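Local coordinates for protein branched-chain alpha-ketoacid decarboxylase (PDB 2VBF) that probably decarboxylates branched-chain and aromatic alpha-keto acids to aldehydes, using thiamine diphosphate and a magnesium ion, at residues A[80-94]-A[108-121]. Residues are numbered along the deposited sequence; the frame is centred on the assembly and turned at random.
Sequences DGYARTKKAAAFLTT and GSYAENLPVVEIVG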
loop_
_atom_site.group_PDB
_atom_site.type_symbol
_atom_site.label_atom_id
_atom_site.label_comp_id
_atom_site.label_asym_id
_atom_site.label_seq_id
_atom_site.Cartn_x
_atom_site.Cartn_y
_atom_site.Cartn_z
ATOM N N ASP A 80 -2.577 -4.814 -13.031
ATOM C CA ASP A 80 -1.505 -4.434 -13.943
ATOM C C ASP A 80 -0.971 -5.664 -14.721
ATOM O O ASP A 80 -0.940 -5.649 -15.946
ATOM C CB ASP A 80 -0.411 -3.698 -13.146
ATOM C CG ASP A 80 0.736 -3.204 -13.992
ATOM O OD1 ASP A 80 1.368 -4.006 -14.703
ATOM O OD2 ASP A 80 1.058 -2.002 -13.861
ATOM N N GLY A 81 -0.583 -6.734 -14.022
ATOM C CA GLY A 81 -0.180 -7.970 -14.688
ATOM C C GLY A 81 -1.219 -8.520 -15.652
ATOM O O GLY A 81 -0.901 -8.938 -16.762
ATOM N N TYR A 82 -2.473 -8.514 -15.225
ATOM C CA TYR A 82 -3.571 -8.953 -16.085
ATOM C C TYR A 82 -3.636 -8.092 -17.345
ATOM O O TYR A 82 -3.802 -8.621 -18.446
ATOM C CB TYR A 82 -4.868 -8.861 -15.303
ATOM C CG TYR A 82 -6.127 -9.412 -15.950
ATOM C CD1 TYR A 82 -6.577 -10.694 -15.664
ATOM C CD2 TYR A 82 -6.913 -8.617 -16.773
ATOM C CE1 TYR A 82 -7.768 -11.191 -16.208
ATOM C CE2 TYR A 82 -8.098 -9.101 -17.327
ATOM C CZ TYR A 82 -8.526 -10.390 -17.041
ATOM O OH TYR A 82 -9.727 -10.868 -17.585
ATOM N N ALA A 83 -3.466 -6.776 -17.186
ATOM C CA ALA A 83 -3.512 -5.848 -18.322
ATOM C C ALA A 83 -2.389 -6.124 -19.314
ATOM O O ALA A 83 -2.594 -6.041 -20.526
ATOM C CB ALA A 83 -3.460 -4.395 -17.846
ATOM N N ARG A 84 -1.201 -6.444 -18.805
ATOM C CA ARG A 84 -0.072 -6.763 -19.671
ATOM C C ARG A 84 -0.358 -7.926 -20.631
ATOM O O ARG A 84 0.217 -7.980 -21.708
ATOM C CB ARG A 84 1.182 -7.042 -18.856
ATOM C CG ARG A 84 1.724 -5.774 -18.245
ATOM C CD ARG A 84 2.861 -6.060 -17.291
ATOM N NE ARG A 84 3.340 -4.856 -16.611
ATOM C CZ ARG A 84 4.575 -4.377 -16.677
ATOM N NH1 ARG A 84 5.473 -4.919 -17.467
ATOM N NH2 ARG A 84 4.905 -3.316 -15.953
ATOM N N THR A 85 -1.230 -8.842 -20.221
ATOM C CA THR A 85 -1.526 -10.036 -20.992
ATOM C C THR A 85 -2.887 -9.982 -21.695
ATOM O O THR A 85 -2.980 -10.317 -22.890
ATOM C CB THR A 85 -1.389 -11.269 -20.089
ATOM O OG1 THR A 85 0.005 -11.467 -19.821
ATOM C CG2 THR A 85 -1.942 -12.528 -20.761
ATOM N N LYS A 86 -3.912 -9.550 -20.962
ATOM C CA LYS A 86 -5.289 -9.421 -21.481
ATOM C C LYS A 86 -5.474 -8.160 -22.323
ATOM O O LYS A 86 -6.382 -8.105 -23.167
ATOM C CB LYS A 86 -6.297 -9.421 -20.322
ATOM C CG LYS A 86 -7.700 -9.934 -20.689
ATOM C CD LYS A 86 -7.742 -11.462 -20.635
ATOM C CE LYS A 86 -9.124 -12.018 -20.903
ATOM N NZ LYS A 86 -9.083 -13.492 -20.962
ATOM N N LYS A 87 -4.623 -7.153 -22.080
ATOM C CA LYS A 87 -4.604 -5.869 -22.808
ATOM C C LYS A 87 -5.718 -4.899 -22.353
ATOM O O LYS A 87 -5.965 -3.851 -22.969
ATOM C CB LYS A 87 -4.570 -6.090 -24.341
ATOM C CG LYS A 87 -3.458 -7.051 -24.803
ATOM C CD LYS A 87 -2.069 -6.617 -24.324
ATOM C CE LYS A 87 -0.981 -7.585 -24.760
ATOM N NZ LYS A 87 0.351 -7.099 -24.362
ATOM N N ALA A 88 -6.356 -5.260 -21.242
ATOM C CA ALA A 88 -7.227 -4.383 -20.472
ATOM C C ALA A 88 -7.419 -5.024 -19.105
ATOM O O ALA A 88 -7.324 -6.239 -18.980
ATOM C CB ALA A 88 -8.584 -4.171 -21.176
ATOM N N ALA A 89 -7.684 -4.212 -18.085
ATOM C CA ALA A 89 -7.968 -4.747 -16.750
ATOM C C ALA A 89 -8.817 -3.802 -15.919
ATOM O O ALA A 89 -8.926 -2.621 -16.223
ATOM C CB ALA A 89 -6.669 -5.047 -16.020
ATOM N N ALA A 90 -9.412 -4.345 -14.865
ATOM C CA ALA A 90 -10.150 -3.555 -13.883
ATOM C C ALA A 90 -10.006 -4.098 -12.463
ATOM O O ALA A 90 -9.926 -5.319 -12.227
ATOM C CB ALA A 90 -11.641 -3.461 -14.269
ATOM N N PHE A 91 -9.939 -3.173 -11.511
ATOM C CA PHE A 91 -10.066 -3.547 -10.101
ATOM C C PHE A 91 -10.945 -2.536 -9.358
ATOM O O PHE A 91 -11.140 -1.418 -9.817
ATOM C CB PHE A 91 -8.706 -3.779 -9.431
ATOM C CG PHE A 91 -7.901 -2.529 -9.167
ATOM C CD1 PHE A 91 -7.835 -1.986 -7.888
ATOM C CD2 PHE A 91 -7.158 -1.940 -10.181
ATOM C CE1 PHE A 91 -7.093 -0.841 -7.641
ATOM C CE2 PHE A 91 -6.396 -0.803 -9.939
ATOM C CZ PHE A 91 -6.365 -0.255 -8.665
ATOM N N LEU A 92 -11.506 -2.997 -8.246
ATOM C CA LEU A 92 -12.503 -2.283 -7.472
ATOM C C LEU A 92 -11.994 -2.057 -6.058
ATOM O O LEU A 92 -11.573 -3.014 -5.385
ATOM C CB LEU A 92 -13.788 -3.120 -7.415
ATOM C CG LEU A 92 -14.950 -2.609 -6.561
ATOM C CD1 LEU A 92 -15.487 -1.270 -7.055
ATOM C CD2 LEU A 92 -16.072 -3.673 -6.469
ATOM N N THR A 93 -12.078 -0.818 -5.580
ATOM C CA THR A 93 -11.691 -0.505 -4.203
ATOM C C THR A 93 -12.783 0.307 -3.542
ATOM O O THR A 93 -13.762 0.688 -4.189
ATOM C CB THR A 93 -10.370 0.286 -4.162
ATOM O OG1 THR A 93 -10.533 1.526 -4.865
ATOM C CG2 THR A 93 -9.240 -0.514 -4.791
ATOM N N THR A 94 -12.606 0.571 -2.253
ATOM C CA THR A 94 -13.503 1.438 -1.516
ATOM C C THR A 94 -12.835 2.807 -1.306
ATOM O O THR A 94 -11.615 2.931 -1.233
ATOM C CB THR A 94 -13.921 0.763 -0.207
ATOM O OG1 THR A 94 -15.118 1.375 0.304
ATOM C CG2 THR A 94 -12.783 0.804 0.797
ATOM N N GLY A 108 2.386 2.793 -11.070
ATOM C CA GLY A 108 3.188 1.906 -11.931
ATOM C C GLY A 108 2.548 1.605 -13.271
ATOM O O GLY A 108 3.227 1.519 -14.307
ATOM N N SER A 109 1.231 1.438 -13.257
ATOM C CA SER A 109 0.478 1.244 -14.486
ATOM C C SER A 109 0.553 2.519 -15.348
ATOM O O SER A 109 0.583 2.433 -16.568
ATOM C CB SER A 109 -0.968 0.871 -14.174
ATOM O OG SER A 109 -1.024 -0.377 -13.504
ATOM N N TYR A 110 0.584 3.686 -14.714
ATOM C CA TYR A 110 0.745 4.938 -15.471
ATOM C C TYR A 110 2.162 5.045 -16.050
ATOM O O TYR A 110 2.350 5.333 -17.243
ATOM C CB TYR A 110 0.423 6.164 -14.599
ATOM C CG TYR A 110 0.311 7.421 -15.429
ATOM C CD1 TYR A 110 -0.903 7.793 -15.980
ATOM C CD2 TYR A 110 1.430 8.200 -15.715
ATOM C CE1 TYR A 110 -1.016 8.933 -16.782
ATOM C CE2 TYR A 110 1.327 9.346 -16.500
ATOM C CZ TYR A 110 0.105 9.699 -17.027
ATOM O OH TYR A 110 0.011 10.835 -17.810
ATOM N N ALA A 111 3.156 4.809 -15.203
ATOM C CA ALA A 111 4.551 4.892 -15.624
ATOM C C ALA A 111 4.854 3.967 -16.814
ATOM O O ALA A 111 5.462 4.391 -17.792
ATOM C CB ALA A 111 5.485 4.595 -14.443
ATOM N N GLU A 112 4.431 2.705 -16.723
ATOM C CA GLU A 112 4.739 1.721 -17.763
ATOM C C GLU A 112 3.581 1.543 -18.747
ATOM O O GLU A 112 3.616 0.666 -19.610
ATOM C CB GLU A 112 5.196 0.411 -17.120
ATOM C CG GLU A 112 6.402 0.678 -16.172
ATOM C CD GLU A 112 7.349 -0.491 -15.974
ATOM O OE1 GLU A 112 7.124 -1.581 -16.543
ATOM O OE2 GLU A 112 8.329 -0.293 -15.214
ATOM N N ASN A 113 2.562 2.393 -18.613
ATOM C CA ASN A 113 1.516 2.559 -19.629
ATOM C C ASN A 113 0.631 1.319 -19.835
ATOM O O ASN A 113 0.539 0.791 -20.955
ATOM C CB ASN A 113 2.155 3.011 -20.960
ATOM C CG ASN A 113 1.242 3.897 -21.794
ATOM O OD1 ASN A 113 1.573 5.056 -22.058
ATOM N ND2 ASN A 113 0.109 3.356 -22.240
ATOM N N LEU A 114 -0.007 0.862 -18.756
ATOM C CA LEU A 114 -0.944 -0.271 -18.811
ATOM C C LEU A 114 -2.399 0.163 -18.629
ATOM O O LEU A 114 -2.712 1.009 -17.775
ATOM C CB LEU A 114 -0.608 -1.346 -17.773
ATOM C CG LEU A 114 0.665 -2.157 -18.022
ATOM C CD1 LEU A 114 0.778 -2.596 -19.495
ATOM C CD2 LEU A 114 1.907 -1.397 -17.577
ATOM N N PRO A 115 -3.288 -0.385 -19.478
ATOM C CA PRO A 115 -4.693 -0.002 -19.515
ATOM C C PRO A 115 -5.505 -0.621 -18.388
ATOM O O PRO A 115 -6.253 -1.588 -18.592
ATOM C CB PRO A 115 -5.139 -0.458 -20.910
ATOM C CG PRO A 115 -4.271 -1.599 -21.208
ATOM C CD PRO A 115 -2.939 -1.321 -20.559
ATOM N N VAL A 116 -5.370 -0.022 -17.203
ATOM C CA VAL A 116 -6.079 -0.478 -16.005
ATOM C C VAL A 116 -7.141 0.544 -15.601
ATOM O O VAL A 116 -6.852 1.735 -15.461
ATOM C CB VAL A 116 -5.098 -0.690 -14.822
ATOM C CG1 VAL A 116 -5.836 -1.110 -13.555
ATOM C CG2 VAL A 116 -4.014 -1.709 -15.199
ATOM N N VAL A 117 -8.368 0.065 -15.404
ATOM C CA VAL A 117 -9.449 0.862 -14.825
ATOM C C VAL A 117 -9.548 0.598 -13.316
ATOM O O VAL A 117 -9.757 -0.541 -12.898
ATOM C CB VAL A 117 -10.818 0.484 -15.453
ATOM C CG1 VAL A 117 -11.900 1.426 -14.961
ATOM C CG2 VAL A 117 -10.707 0.481 -16.992
ATOM N N GLU A 118 -9.408 1.636 -12.504
ATOM C CA GLU A 118 -9.771 1.529 -11.097
ATOM C C GLU A 118 -11.152 2.109 -10.881
ATOM O O GLU A 118 -11.410 3.235 -11.261
ATOM C CB GLU A 118 -8.771 2.209 -10.180
ATOM C CG GLU A 118 -9.166 2.024 -8.706
ATOM C CD GLU A 118 -8.103 2.485 -7.730
ATOM O OE1 GLU A 118 -7.047 3.009 -8.172
ATOM O OE2 GLU A 118 -8.355 2.315 -6.519
ATOM N N ILE A 119 -12.029 1.316 -10.272
ATOM C CA ILE A 119 -13.367 1.749 -9.898
ATOM C C ILE A 119 -13.357 1.902 -8.386
ATOM O O ILE A 119 -12.977 0.969 -7.676
ATOM C CB ILE A 119 -14.440 0.710 -10.282
ATOM C CG1 ILE A 119 -14.419 0.429 -11.794
ATOM C CG2 ILE A 119 -15.829 1.163 -9.796
ATOM C CD1 ILE A 119 -15.156 -0.839 -12.200
ATOM N N VAL A 120 -13.736 3.079 -7.895
ATOM C CA VAL A 120 -13.734 3.365 -6.471
ATOM C C VAL A 120 -15.175 3.580 -6.008
ATOM O O VAL A 120 -15.839 4.508 -6.466
ATOM C CB VAL A 120 -12.912 4.627 -6.164
ATOM C CG1 VAL A 120 -12.823 4.844 -4.644
ATOM C CG2 VAL A 120 -11.536 4.532 -6.797
ATOM N N GLY A 121 -15.666 2.685 -5.155
ATOM C CA GLY A 121 -16.975 2.837 -4.551
ATOM C C GLY A 121 -16.956 3.937 -3.507
ATOM O O GLY A 121 -16.083 3.955 -2.649
HETATM O O HOH W 1 3.637 -1.410 -14.120
HETATM O O HOH W 2 7.601 -2.835 -18.857
#
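The F91 ring carries E118 over one face, with E118 CG 4.0 Å from the ring centroid in a CH-pi contact, and meets V116 CG1 at its edge, 3.7 Å from F91 CE2. F91 CG stands between its backbone N and carbonyl carbon (chi1 73°), which turns the ring toward V116 and E118. The E118 carboxylate lies against the CZ and CE1 corner of the ring, its plane 32° from the ring plane, and OE2 accepts a 2.8 Å hydrogen bond from T93 OG1 through its anti lone pair. D80, R84 and E112 form a salt-bridge network: D80 OD1 lies in plane at the edge of the R84 guanidinium, 2.9 Å from NE, while NH2 makes the second salt bridge, reaching E112 OE1 from above the carboxylate plane, also at 2.9 Å. Strands 89-94 and 116-121 are parallel neighbours in the N-terminal thiamine diphosphate-binding domain, joined through helix 97-111 as a beta-alpha-beta crossover; their backbone hydrogen bonds run from A89 N-P115 O to G121 N-T93 O. Where helix 72-86 meets the start of strand 116-121, A83 CB packs on V116 CG2 (3.8 Å), and R84 CG on L114 CD1 (3.5 Å). A methionine in place of R84 would probably leave the buried D80 and E112 carboxylates without their shared positive partner. D80 OD1 is also hydrogen-bonded to Y429 OH, and D80 OD2 accepts from S109 OG at 2.7 Å and from a water that bridges to R84 NH2.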